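Local coordinates for protein luciferase-like monooxygenase (Streptomyces bottropensis, PDB 7BIP) that probably acts as a luciferase-family monooxygenase in the biosynthesis of the tricyclic aromatic polyketide rishirilide, at residues F8-P13 with V325-M330; L35-V40 with R340-H345; P223-I228 with F316-I321; C234-D239 with G300-V305. All coordinates share one frame; numbering follows the deposited sequence.

Interaction 1: residues F8-P13 with V325-M330; sequences FPTVGP and VISGAM
Thr10 and Ser327 meet tip to tip: their hydroxyls OG1 and OG are 3.2 Å apart. The threonine puts OG1 in the crowded position between its backbone N and carbonyl carbon (chi1 49°), while the serine swings OG anti to its own N and is hydrogen-bonded to the carbonyl of Ala250 in helix 240-262. The CB of Ile326 points to the side of the contact, and its CG1-CD1 branch turns in alongside the Phe8 carbonyl, CG1 3.5 Å from Phe8 O. The Phe8 ring itself leads off to Tyr50. Further along, Val11 turns CG2 onto Gly328 O at 3.8 Å. An alanine in place of Ile326 would lose CG2 and the whole CG1-CD1 branch, and the packing on Phe8 and on His21 and Leu28 of helix 18-35 would probably go with them. The two loops follow strands 2-6 and 320-324, the neighbouring first and last strands of the TIM barrel, and so lie at the C-terminal end of the strands, where enzymes of this fold carry their active sites. Gly328 N gives a bent, weak hydrogen bond to Thr10 O (2.9 Å, 126°), and a water accepting from Thr10 N at 3.0 Å also receives a weak bond from that glycine N. A second water sits between Thr10 OG1 (2.8 Å) and Ile326 O (2.6 Å). Chemically, then, the loops are joined by one weak direct backbone bond and by two waters that bridge backbone atoms and the Thr10 hydroxyl, with Ile326 adding apolar packing beside them.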
loop_
_atom_site.group_PDB
_atom_site.type_symbol
_atom_site.label_atom_id
_atom_site.label_comp_id
_atom_site.label_asym_id
_atom_site.label_seq_id
_atom_site.Cartn_x
_atom_site.Cartn_y
_atom_site.Cartn_z
ATOM N N PHE A 8 -3.068 -15.254 6.249
ATOM C CA PHE A 8 -3.536 -14.595 7.459
ATOM C C PHE A 8 -2.465 -14.789 8.520
ATOM O O PHE A 8 -2.260 -15.918 8.976
ATOM C CB PHE A 8 -4.853 -15.228 7.898
ATOM C CG PHE A 8 -5.590 -14.496 8.995
ATOM C CD1 PHE A 8 -6.938 -14.204 8.847
ATOM C CD2 PHE A 8 -4.972 -14.159 10.187
ATOM C CE1 PHE A 8 -7.641 -13.552 9.847
ATOM C CE2 PHE A 8 -5.676 -13.511 11.191
ATOM C CZ PHE A 8 -7.010 -13.211 11.015
ATOM N N PRO A 9 -1.770 -13.733 8.965
ATOM C CA PRO A 9 -0.726 -13.922 9.986
ATOM C C PRO A 9 -1.323 -14.069 11.382
ATOM O O PRO A 9 -2.140 -13.257 11.816
ATOM C CB PRO A 9 0.114 -12.644 9.872
ATOM C CG PRO A 9 -0.842 -11.623 9.379
ATOM C CD PRO A 9 -1.844 -12.342 8.492
ATOM N N THR A 10 -0.915 -15.124 12.084
ATOM C CA THR A 10 -1.235 -15.317 13.497
ATOM C C THR A 10 0.107 -15.574 14.164
ATOM O O THR A 10 0.490 -16.721 14.409
ATOM C CB THR A 10 -2.231 -16.461 13.718
ATOM O OG1 THR A 10 -1.803 -17.621 12.993
ATOM C CG2 THR A 10 -3.584 -16.063 13.220
ATOM N N VAL A 11 0.837 -14.493 14.428
ATOM C CA VAL A 11 2.240 -14.589 14.802
ATOM C C VAL A 11 2.648 -13.267 15.425
ATOM O O VAL A 11 2.141 -12.204 15.053
ATOM C CB VAL A 11 3.117 -14.939 13.572
ATOM C CG1 VAL A 11 2.993 -13.849 12.504
ATOM C CG2 VAL A 11 4.558 -15.147 13.992
ATOM N N GLY A 12 3.558 -13.335 16.393
ATOM C CA GLY A 12 4.125 -12.155 16.993
ATOM C C GLY A 12 5.634 -12.204 16.941
ATOM O O GLY A 12 6.224 -13.223 16.575
ATOM N N PRO A 13 6.288 -11.103 17.318
ATOM C CA PRO A 13 7.741 -10.998 17.091
ATOM C C PRO A 13 8.562 -12.038 17.830
ATOM O O PRO A 13 9.674 -12.354 17.390
ATOM C CB PRO A 13 8.081 -9.574 17.559
ATOM C CG PRO A 13 6.858 -9.043 18.231
ATOM C CD PRO A 13 5.685 -9.831 17.741
ATOM N N VAL A 325 -2.742 -21.109 4.766
ATOM C CA VAL A 325 -1.623 -22.058 4.810
ATOM C C VAL A 325 -0.514 -21.654 5.774
ATOM O O VAL A 325 0.466 -22.399 5.897
ATOM C CB VAL A 325 -1.026 -22.300 3.407
ATOM C CG1 VAL A 325 -2.034 -23.015 2.490
ATOM C CG2 VAL A 325 -0.571 -20.993 2.770
ATOM N N ILE A 326 -0.635 -20.533 6.481
ATOM C CA ILE A 326 0.400 -20.131 7.429
ATOM C C ILE A 326 -0.199 -20.008 8.822
ATOM O O ILE A 326 -1.405 -19.797 8.986
ATOM C CB ILE A 326 1.086 -18.810 7.010
ATOM C CG1 ILE A 326 0.070 -17.668 6.985
ATOM C CG2 ILE A 326 1.750 -18.977 5.652
ATOM C CD1 ILE A 326 0.667 -16.307 6.771
ATOM N N SER A 327 0.654 -20.162 9.832
ATOM C CA SER A 327 0.211 -19.994 11.215
ATOM C C SER A 327 1.368 -20.088 12.196
ATOM O O SER A 327 2.077 -21.099 12.241
ATOM C CB SER A 327 -0.851 -21.028 11.600
ATOM O OG SER A 327 -1.310 -20.777 12.923
ATOM N N GLY A 328 1.548 -19.042 12.998
ATOM C CA GLY A 328 2.537 -19.088 14.054
ATOM C C GLY A 328 3.928 -19.236 13.490
ATOM O O GLY A 328 4.290 -18.621 12.482
ATOM N N ALA A 329 4.723 -20.072 14.148
ATOM C CA ALA A 329 6.076 -20.361 13.712
ATOM C C ALA A 329 6.136 -21.529 12.735
ATOM O O ALA A 329 7.212 -22.113 12.563
ATOM C CB ALA A 329 6.972 -20.641 14.923
ATOM N N MET A 330 5.009 -21.891 12.109
ATOM C CA MET A 330 4.996 -22.954 11.110
ATOM C C MET A 330 6.069 -22.679 10.064
ATOM O O MET A 330 6.054 -21.605 9.439
ATOM C CB MET A 330 3.637 -23.083 10.420
ATOM C CG MET A 330 3.676 -24.000 9.181
ATOM S SD MET A 330 2.132 -24.138 8.251
ATOM C CE MET A 330 0.976 -24.330 9.605
HETATM O O HOH W 1 -3.069 -18.733 10.735
HETATM O O HOH W 2 1.104 -16.899 10.699
#

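Interaction 2: residues L35-V40 with R340-H345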
loop_
_atom_site.group_PDB
_atom_site.type_symbol
_atom_site.label_atom_id
_atom_site.label_comp_id
_atom_site.label_asym_id
_atom_site.label_seq_id
_atom_site.Cartn_x
_atom_site.Cartn_y
_atom_site.Cartn_z
ATOM N N LEU A 35 2.342 -22.579 -9.344
ATOM C CA LEU A 35 1.630 -23.850 -9.265
ATOM C C LEU A 35 0.226 -23.791 -9.850
ATOM O O LEU A 35 -0.408 -24.842 -9.971
ATOM C CB LEU A 35 1.552 -24.334 -7.809
ATOM C CG LEU A 35 2.875 -24.718 -7.136
ATOM C CD1 LEU A 35 2.641 -25.104 -5.681
ATOM C CD2 LEU A 35 3.538 -25.865 -7.897
ATOM N N GLY A 36 -0.274 -22.612 -10.209
ATOM C CA GLY A 36 -1.566 -22.518 -10.863
ATOM C C GLY A 36 -2.743 -22.272 -9.950
ATOM O O GLY A 36 -3.882 -22.542 -10.349
ATOM N N PHE A 37 -2.510 -21.781 -8.737
ATOM C CA PHE A 37 -3.601 -21.403 -7.855
ATOM C C PHE A 37 -4.338 -20.181 -8.398
ATOM O O PHE A 37 -3.824 -19.422 -9.229
ATOM C CB PHE A 37 -3.070 -21.134 -6.445
ATOM C CG PHE A 37 -2.715 -22.390 -5.691
ATOM C CD1 PHE A 37 -3.670 -23.038 -4.925
ATOM C CD2 PHE A 37 -1.437 -22.939 -5.775
ATOM C CE1 PHE A 37 -3.368 -24.201 -4.234
ATOM C CE2 PHE A 37 -1.123 -24.117 -5.071
ATOM C CZ PHE A 37 -2.098 -24.741 -4.306
ATOM N N HIS A 38 -5.572 -20.003 -7.922
ATOM C CA HIS A 38 -6.458 -18.980 -8.479
ATOM C C HIS A 38 -6.130 -17.581 -7.954
ATOM O O HIS A 38 -6.206 -16.604 -8.709
ATOM C CB HIS A 38 -7.913 -19.351 -8.164
ATOM C CG HIS A 38 -8.908 -18.297 -8.539
ATOM N ND1 HIS A 38 -9.513 -17.479 -7.608
ATOM C CD2 HIS A 38 -9.410 -17.934 -9.743
ATOM C CE1 HIS A 38 -10.345 -16.657 -8.222
ATOM N NE2 HIS A 38 -10.298 -16.911 -9.518
ATOM N N HIS A 39 -5.767 -17.456 -6.681
ATOM C CA HIS A 39 -5.604 -16.133 -6.083
ATOM C C HIS A 39 -4.679 -16.208 -4.874
ATOM O O HIS A 39 -4.352 -17.289 -4.378
ATOM C CB HIS A 39 -6.958 -15.541 -5.671
ATOM C CG HIS A 39 -7.626 -16.291 -4.561
ATOM N ND1 HIS A 39 -8.656 -17.176 -4.783
ATOM C CD2 HIS A 39 -7.417 -16.282 -3.221
ATOM C CE1 HIS A 39 -9.052 -17.686 -3.629
ATOM N NE2 HIS A 39 -8.316 -17.160 -2.666
ATOM N N VAL A 40 -4.268 -15.024 -4.413
ATOM C CA VAL A 40 -3.595 -14.807 -3.135
ATOM C C VAL A 40 -4.431 -13.797 -2.353
ATOM O O VAL A 40 -4.744 -12.714 -2.866
ATOM C CB VAL A 40 -2.156 -14.279 -3.323
ATOM C CG1 VAL A 40 -1.531 -13.941 -1.974
ATOM C CG2 VAL A 40 -1.291 -15.312 -4.069
ATOM N N ARG A 340 2.298 -27.477 -2.539
ATOM C CA ARG A 340 2.766 -28.394 -3.576
ATOM C C ARG A 340 1.917 -29.660 -3.628
ATOM O O ARG A 340 1.592 -30.146 -4.718
ATOM C CB ARG A 340 4.238 -28.738 -3.351
ATOM C CG ARG A 340 5.165 -27.564 -3.628
ATOM C CD ARG A 340 6.613 -27.982 -3.836
ATOM N NE ARG A 340 7.428 -26.834 -4.231
ATOM C CZ ARG A 340 8.205 -26.149 -3.399
ATOM N NH1 ARG A 340 8.285 -26.504 -2.121
ATOM N NH2 ARG A 340 8.906 -25.113 -3.844
ATOM N N LEU A 341 1.532 -30.203 -2.467
ATOM C CA LEU A 341 0.699 -31.402 -2.470
ATOM C C LEU A 341 -0.690 -31.099 -3.017
ATOM O O LEU A 341 -1.259 -31.901 -3.765
ATOM C CB LEU A 341 0.609 -31.984 -1.057
ATOM C CG LEU A 341 1.856 -32.703 -0.538
ATOM C CD1 LEU A 341 1.690 -33.050 0.954
ATOM C CD2 LEU A 341 2.167 -33.957 -1.352
ATOM N N PHE A 342 -1.248 -29.941 -2.658
ATOM C CA PHE A 342 -2.551 -29.570 -3.184
ATOM C C PHE A 342 -2.491 -29.407 -4.693
ATOM O O PHE A 342 -3.385 -29.863 -5.409
ATOM C CB PHE A 342 -3.043 -28.277 -2.525
ATOM C CG PHE A 342 -4.522 -28.058 -2.655
ATOM C CD1 PHE A 342 -5.377 -28.356 -1.603
ATOM C CD2 PHE A 342 -5.068 -27.565 -3.834
ATOM C CE1 PHE A 342 -6.743 -28.164 -1.725
ATOM C CE2 PHE A 342 -6.439 -27.371 -3.948
ATOM C CZ PHE A 342 -7.268 -27.678 -2.899
ATOM N N ALA A 343 -1.434 -28.768 -5.191
ATOM C CA ALA A 343 -1.325 -28.528 -6.626
ATOM C C ALA A 343 -1.177 -29.831 -7.402
ATOM O O ALA A 343 -1.758 -29.987 -8.483
ATOM C CB ALA A 343 -0.148 -27.595 -6.904
ATOM N N GLU A 344 -0.404 -30.778 -6.874
ATOM C CA GLU A 344 -0.164 -32.019 -7.607
ATOM C C GLU A 344 -1.366 -32.954 -7.562
ATOM O O GLU A 344 -1.695 -33.602 -8.568
ATOM C CB GLU A 344 1.068 -32.725 -7.043
ATOM C CG GLU A 344 1.528 -33.904 -7.894
ATOM C CD GLU A 344 2.662 -34.693 -7.260
ATOM O OE1 GLU A 344 2.851 -34.583 -6.029
ATOM O OE2 GLU A 344 3.362 -35.425 -7.996
ATOM N N HIS A 345 -2.033 -33.044 -6.411
ATOM C CA HIS A 345 -3.013 -34.096 -6.193
ATOM C C HIS A 345 -4.457 -33.634 -6.291
ATOM O O HIS A 345 -5.341 -34.472 -6.505
ATOM C CB HIS A 345 -2.786 -34.745 -4.822
ATOM C CG HIS A 345 -1.494 -35.487 -4.725
ATOM N ND1 HIS A 345 -0.387 -34.977 -4.081
ATOM C CD2 HIS A 345 -1.124 -36.695 -5.210
ATOM C CE1 HIS A 345 0.607 -35.845 -4.164
ATOM N NE2 HIS A 345 0.187 -36.893 -4.847
#
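The methyl of Ala343 is the bump at the centre of this contact. It fits into the hollow formed by the side chain of Leu35 and the ring of Phe37, with its CB 3.8 Å from Leu35 CB and 4.1 Å from Phe37 CE2. Leu35 returns the fit: with CG beside its backbone N (chi1 -66°) and the chain extended beyond, CD1 drops into the groove between Arg340 and Ala343, one turn apart on the helix. There it lies 3.9 Å from Arg340 CA, and the first part of the arginine chain, CG, borders it at 4.1 Å. The same CD1 is also at the edge of the Phe37 ring, in its plane, so leucine and phenylalanine make one continuous surface against the helix. These pieces belong to the first and last long helices of the chain, packed round the TIM barrel. Helix 18-35 ends in a Schellman motif, with Gly36 taking up the positive phi (94°) that bends the chain toward strand 39-42, and its end packs on helix 332-345. Just past that bend, Phe37 brings the end of its ring toward the helix and crosses Phe342 obliquely. The ring planes are 36° apart and the ring centres 6.0 Å. The touch is corner to corner, Phe37 CE1 lying 3.8 Å from Phe342 CD2. Phe37 CZ rests near Phe342 CB. Phe342 places its ring there with CG anti to the backbone N. Both rings also pack on the barrel sheet, at Leu323 of strand 320-324, and Phe342 meets the ring of Phe3.

Interaction 3: residues P223-I228 with F316-I321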
loop_
_atom_site.group_PDB
_atom_site.type_symbol
_atom_site.label_atom_id
_atom_site.label_comp_id
_atom_site.label_asym_id
_atom_site.label_seq_id
_atom_site.Cartn_x
_atom_site.Cartn_y
_atom_site.Cartn_z
ATOM N N PRO A 223 -24.922 -15.170 -9.936
ATOM C CA PRO A 223 -23.598 -15.263 -9.310
ATOM C C PRO A 223 -22.808 -16.433 -9.876
ATOM O O PRO A 223 -23.335 -17.532 -10.051
ATOM C CB PRO A 223 -23.912 -15.468 -7.820
ATOM C CG PRO A 223 -25.415 -15.420 -7.685
ATOM C CD PRO A 223 -25.991 -15.648 -9.046
ATOM N N THR A 224 -21.535 -16.182 -10.181
ATOM C CA THR A 224 -20.629 -17.247 -10.579
ATOM C C THR A 224 -19.895 -17.773 -9.349
ATOM O O THR A 224 -20.025 -17.245 -8.241
ATOM C CB THR A 224 -19.615 -16.765 -11.611
ATOM O OG1 THR A 224 -18.656 -15.915 -10.967
ATOM C CG2 THR A 224 -20.306 -15.998 -12.735
ATOM N N GLU A 225 -19.087 -18.814 -9.550
ATOM C CA GLU A 225 -18.316 -19.356 -8.439
ATOM C C GLU A 225 -17.296 -18.359 -7.904
ATOM O O GLU A 225 -16.860 -18.499 -6.757
ATOM C CB GLU A 225 -17.616 -20.656 -8.856
ATOM C CG GLU A 225 -16.707 -20.526 -10.058
ATOM C CD GLU A 225 -16.015 -21.828 -10.395
ATOM O OE1 GLU A 225 -15.271 -21.876 -11.396
ATOM O OE2 GLU A 225 -16.209 -22.809 -9.655
ATOM N N GLU A 226 -16.926 -17.344 -8.687
ATOM C CA GLU A 226 -16.003 -16.325 -8.191
ATOM C C GLU A 226 -16.690 -15.257 -7.345
ATOM O O GLU A 226 -15.999 -14.410 -6.761
ATOM C CB GLU A 226 -15.254 -15.678 -9.358
ATOM C CG GLU A 226 -14.133 -16.551 -9.891
ATOM C CD GLU A 226 -13.476 -15.987 -11.127
ATOM O OE1 GLU A 226 -14.175 -15.848 -12.153
ATOM O OE2 GLU A 226 -12.259 -15.694 -11.076
ATOM N N ASP A 227 -18.018 -15.294 -7.236
ATOM C CA ASP A 227 -18.763 -14.344 -6.420
ATOM C C ASP A 227 -18.981 -14.830 -4.996
ATOM O O ASP A 227 -19.572 -14.104 -4.194
ATOM C CB ASP A 227 -20.121 -14.047 -7.064
ATOM C CG ASP A 227 -19.995 -13.199 -8.303
ATOM O OD1 ASP A 227 -19.322 -12.147 -8.229
ATOM O OD2 ASP A 227 -20.556 -13.584 -9.351
ATOM N N ILE A 228 -18.527 -16.038 -4.663
ATOM C CA ILE A 228 -18.757 -16.632 -3.353
ATOM C C ILE A 228 -17.418 -17.149 -2.847
ATOM O O ILE A 228 -16.838 -18.063 -3.451
ATOM C CB ILE A 228 -19.791 -17.767 -3.410
ATOM C CG1 ILE A 228 -21.156 -17.242 -3.871
ATOM C CG2 ILE A 228 -19.920 -18.453 -2.061
ATOM C CD1 ILE A 228 -22.122 -18.357 -4.220
ATOM N N PHE A 316 -22.579 -26.950 -0.813
ATOM C CA PHE A 316 -22.606 -25.531 -1.125
ATOM C C PHE A 316 -22.639 -25.220 -2.608
ATOM O O PHE A 316 -22.942 -24.079 -2.970
ATOM C CB PHE A 316 -21.380 -24.826 -0.517
ATOM C CG PHE A 316 -21.271 -24.962 0.976
ATOM C CD1 PHE A 316 -22.399 -25.158 1.763
ATOM C CD2 PHE A 316 -20.028 -24.879 1.600
ATOM C CE1 PHE A 316 -22.288 -25.287 3.141
ATOM C CE2 PHE A 316 -19.913 -25.007 2.967
ATOM C CZ PHE A 316 -21.035 -25.198 3.743
ATOM N N GLY A 317 -22.333 -26.179 -3.469
ATOM C CA GLY A 317 -22.163 -25.877 -4.872
ATOM C C GLY A 317 -20.738 -25.452 -5.163
ATOM O O GLY A 317 -19.834 -25.581 -4.332
ATOM N N ASP A 318 -20.535 -24.931 -6.368
ATOM C CA ASP A 318 -19.207 -24.483 -6.775
ATOM C C ASP A 318 -18.940 -23.062 -6.292
ATOM O O ASP A 318 -19.777 -22.173 -6.467
ATOM C CB ASP A 318 -19.073 -24.559 -8.292
ATOM C CG ASP A 318 -18.779 -25.953 -8.772
ATOM O OD1 ASP A 318 -17.740 -26.508 -8.366
ATOM O OD2 ASP A 318 -19.595 -26.500 -9.541
ATOM N N PHE A 319 -17.775 -22.840 -5.689
ATOM C CA PHE A 319 -17.418 -21.507 -5.199
ATOM C C PHE A 319 -15.895 -21.430 -5.097
ATOM O O PHE A 319 -15.181 -22.328 -5.559
ATOM C CB PHE A 319 -18.131 -21.198 -3.873
ATOM C CG PHE A 319 -17.703 -22.075 -2.717
ATOM C CD1 PHE A 319 -16.794 -21.608 -1.779
ATOM C CD2 PHE A 319 -18.219 -23.353 -2.563
ATOM C CE1 PHE A 319 -16.395 -22.404 -0.718
ATOM C CE2 PHE A 319 -17.824 -24.155 -1.498
ATOM C CZ PHE A 319 -16.906 -23.675 -0.571
ATOM N N THR A 320 -15.400 -20.334 -4.526
ATOM C CA THR A 320 -13.973 -20.048 -4.425
ATOM C C THR A 320 -13.509 -20.255 -2.986
ATOM O O THR A 320 -14.007 -19.589 -2.069
ATOM C CB THR A 320 -13.689 -18.620 -4.887
ATOM O OG1 THR A 320 -14.101 -18.477 -6.256
ATOM C CG2 THR A 320 -12.210 -18.304 -4.764
ATOM N N ILE A 321 -12.559 -21.172 -2.789
ATOM C CA ILE A 321 -11.990 -21.445 -1.470
ATOM C C ILE A 321 -10.619 -20.793 -1.390
ATOM O O ILE A 321 -9.818 -20.913 -2.328
ATOM C CB ILE A 321 -11.875 -22.956 -1.206
ATOM C CG1 ILE A 321 -13.242 -23.551 -0.845
ATOM C CG2 ILE A 321 -10.850 -23.228 -0.084
ATOM C CD1 ILE A 321 -13.261 -25.077 -0.677
#
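Glu225 leans along the loop that leads into strand 320-324. Its CB rests 3.6 Å from Asp318 O. CG takes the crowded position between backbone N and carbonyl carbon (chi1 57°), and from there the chain is extended, so that the carboxylate runs alongside Asp318, pointing the same way. At the tip OE2 lies 3.6 Å from Asp318 CB and 4.2 Å from Asp318 OD1, the two carboxylate planes nearly perpendicular. The main-chain carbonyl of Glu225 is gripped separately: Thr320 OG1 donates to Glu225 O at 2.8 Å from well above the carbonyl plane, and Phe319 CA adds a CA-H...O contact to the same oxygen. Thr320 N gives a straight hydrogen bond to Ile228 O (2.9 Å, 163°), nearly along the C=O axis, which opens the parallel pairing of barrel strands 228-236 and 320-324. Beside it Ile228 CG2 packs on Phe319 CB at 3.7 Å. A valine at Thr320 would lose the hydroxyl, and the turn around Glu225 would probably be held less firmly to the strand. The two acids are not left unbalanced: Glu225 OE2 and Asp318 OD1 both accept from the N-terminal nitrogen of Met1, probably an ammonium group, and Asp318 is also salt-bridged to Arg313, so both carboxylates are likely to remain ionised and to hold the chain's start beside the sheet.

Interaction 4: residues C234-D239 with G300-V305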
loop_
_atom_site.group_PDB
_atom_site.type_symbol
_atom_site.label_atom_id
_atom_site.label_comp_id
_atom_site.label_asym_id
_atom_site.label_seq_id
_atom_site.Cartn_x
_atom_site.Cartn_y
_atom_site.Cartn_z
ATOM N N CYS A 234 -5.745 -24.831 6.117
ATOM C CA CYS A 234 -5.374 -25.935 5.243
ATOM C C CYS A 234 -3.956 -26.381 5.553
ATOM O O CYS A 234 -3.034 -25.558 5.578
ATOM C CB CYS A 234 -5.506 -25.523 3.768
ATOM S SG CYS A 234 -5.046 -26.826 2.637
ATOM N N TYR A 235 -3.789 -27.681 5.788
ATOM C CA TYR A 235 -2.468 -28.259 6.013
ATOM C C TYR A 235 -2.476 -29.662 5.434
ATOM O O TYR A 235 -3.319 -30.480 5.819
ATOM C CB TYR A 235 -2.121 -28.282 7.516
ATOM C CG TYR A 235 -0.682 -28.645 7.794
ATOM C CD1 TYR A 235 0.236 -27.672 8.148
ATOM C CD2 TYR A 235 -0.240 -29.954 7.687
ATOM C CE1 TYR A 235 1.562 -27.999 8.398
ATOM C CE2 TYR A 235 1.069 -30.290 7.925
ATOM C CZ TYR A 235 1.968 -29.306 8.279
ATOM O OH TYR A 235 3.285 -29.623 8.523
ATOM N N LEU A 236 -1.544 -29.948 4.519
ATOM C CA LEU A 236 -1.457 -31.258 3.886
ATOM C C LEU A 236 -0.101 -31.885 4.164
ATOM O O LEU A 236 0.924 -31.194 4.166
ATOM C CB LEU A 236 -1.668 -31.154 2.366
ATOM C CG LEU A 236 -3.097 -31.176 1.815
ATOM C CD1 LEU A 236 -3.917 -30.016 2.325
ATOM C CD2 LEU A 236 -3.096 -31.172 0.274
ATOM N N ALA A 237 -0.100 -33.199 4.385
ATOM C CA ALA A 237 1.129 -33.979 4.417
ATOM C C ALA A 237 0.801 -35.376 3.913
ATOM O O ALA A 237 -0.352 -35.807 3.958
ATOM C CB ALA A 237 1.740 -34.030 5.822
ATOM N N GLU A 238 1.827 -36.081 3.410
ATOM C CA GLU A 238 1.606 -37.458 2.963
ATOM C C GLU A 238 1.159 -38.349 4.112
ATOM O O GLU A 238 0.376 -39.293 3.908
ATOM C CB GLU A 238 2.884 -38.029 2.328
ATOM C CG GLU A 238 3.275 -37.364 1.005
ATOM C CD GLU A 238 2.510 -37.935 -0.190
ATOM O OE1 GLU A 238 1.560 -38.722 0.024
ATOM O OE2 GLU A 238 2.856 -37.596 -1.344
ATOM N N ASP A 239 1.671 -38.079 5.314
ATOM C CA ASP A 239 1.257 -38.751 6.541
ATOM C C ASP A 239 0.131 -37.926 7.161
ATOM O O ASP A 239 0.370 -36.833 7.685
ATOM C CB ASP A 239 2.457 -38.891 7.478
ATOM C CG ASP A 239 2.093 -39.453 8.847
ATOM O OD1 ASP A 239 0.909 -39.777 9.092
ATOM O OD2 ASP A 239 3.011 -39.579 9.691
ATOM N N GLY A 300 -5.235 -32.796 6.453
ATOM C CA GLY A 300 -5.065 -34.238 6.324
ATOM C C GLY A 300 -4.146 -34.556 5.151
ATOM O O GLY A 300 -3.411 -33.695 4.673
ATOM N N THR A 301 -4.197 -35.814 4.709
ATOM C CA THR A 301 -3.558 -36.171 3.450
ATOM C C THR A 301 -4.303 -35.513 2.298
ATOM O O THR A 301 -5.432 -35.045 2.462
ATOM C CB THR A 301 -3.572 -37.679 3.226
ATOM O OG1 THR A 301 -4.936 -38.105 3.086
ATOM C CG2 THR A 301 -2.912 -38.410 4.366
ATOM N N PRO A 302 -3.704 -35.483 1.105
ATOM C CA PRO A 302 -4.483 -35.100 -0.089
ATOM C C PRO A 302 -5.747 -35.927 -0.274
ATOM O O PRO A 302 -6.757 -35.413 -0.780
ATOM C CB PRO A 302 -3.485 -35.321 -1.237
ATOM C CG PRO A 302 -2.140 -35.102 -0.598
ATOM C CD PRO A 302 -2.263 -35.626 0.815
ATOM N N ASP A 303 -5.724 -37.201 0.130
ATOM C CA ASP A 303 -6.897 -38.050 -0.025
ATOM C C ASP A 303 -7.998 -37.654 0.953
ATOM O O ASP A 303 -9.170 -37.564 0.567
ATOM C CB ASP A 303 -6.491 -39.508 0.154
ATOM C CG ASP A 303 -5.460 -39.947 -0.870
ATOM O OD1 ASP A 303 -5.775 -39.932 -2.082
ATOM O OD2 ASP A 303 -4.332 -40.287 -0.467
ATOM N N GLU A 304 -7.640 -37.401 2.217
ATOM C CA GLU A 304 -8.612 -36.902 3.186
ATOM C C GLU A 304 -9.229 -35.595 2.712
ATOM O O GLU A 304 -10.448 -35.403 2.765
ATOM C CB GLU A 304 -7.944 -36.681 4.548
ATOM C CG GLU A 304 -7.522 -37.943 5.290
ATOM C CD GLU A 304 -6.734 -37.600 6.539
ATOM O OE1 GLU A 304 -7.322 -37.022 7.476
ATOM O OE2 GLU A 304 -5.527 -37.892 6.578
ATOM N N VAL A 305 -8.390 -34.681 2.242
ATOM C CA VAL A 305 -8.878 -33.360 1.877
ATOM C C VAL A 305 -9.684 -33.436 0.583
ATOM O O VAL A 305 -10.626 -32.669 0.394
ATOM C CB VAL A 305 -7.692 -32.383 1.798
ATOM C CG1 VAL A 305 -8.107 -31.049 1.164
ATOM C CG2 VAL A 305 -7.128 -32.150 3.208
#
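Main-chain hydrogen bonds come first. Gly300 N points almost straight along the C=O axis of Tyr235, 3.1 Å from Tyr235 O, and Gly300 O in turn takes a weak bond from Ala237 N at 3.4 Å. These two N-H...O bonds make a parallel bridge between Leu236 and Gly300. Two CA-H...O contacts run beside them: Leu236 CA to Gly300 O at 3.2 Å, and Thr301 CA to Ala237 O at 3.3 Å. The methyl CG2 of Thr301 makes van der Waals contact with the carbonyl oxygens of Ala237 and Glu238. The short strand 298-300 is thus laid along the end of barrel strand 228-236, and the connection, a beta-alpha-beta crossover, runs through helix 240-262 and, after an unmodelled stretch, helix 287-293. Asp239 caps the start of helix 240-262, its OD1 accepting from Gln241 N. Strand 298-300 leads at once into helix 302-316, whose first turn is closed by a capping box: Glu304 N donates to Thr301 OG1 at 2.9 Å, while Thr301 N donates forward to Glu304 OE2 at 3.1 Å, meeting it from above the carboxylate plane. The backbone angles of Gly300 already call for glycine, and a beta carbon would also run into Glu304 OE1. The apolar contacts are made by Leu236, which spreads its two methyls against the new helix, CD1 on Val305 CG2 at 4.0 Å and CD2 on Pro302 CG at 4.1 Å. Leu236 and Val305 both also touch Leu346.

From the N terminus, residues 8-13 and 35-40 pass by before their partners appear some 300 residues later. Residues 223-228 and 234-239 follow; the latter meet 300-305, closing the innermost loop, interaction 4, and 316-321 then closes interaction 3 around it. Both lie within the spans of interactions 1 and 2, which cross, because 325-330 returns to 8-13 before 340-345 returns to 35-40. Interactions 1 and 2 join the first strand-helix unit of the barrel to the last; interaction 3 ties the start of strand 228-236 to strand 320-324, interaction 4 its end to strand 298-300 and helix 302-316. His38 with Glu226 links interactions 2 and 3; interactions 1 and 2 both touch interaction 4.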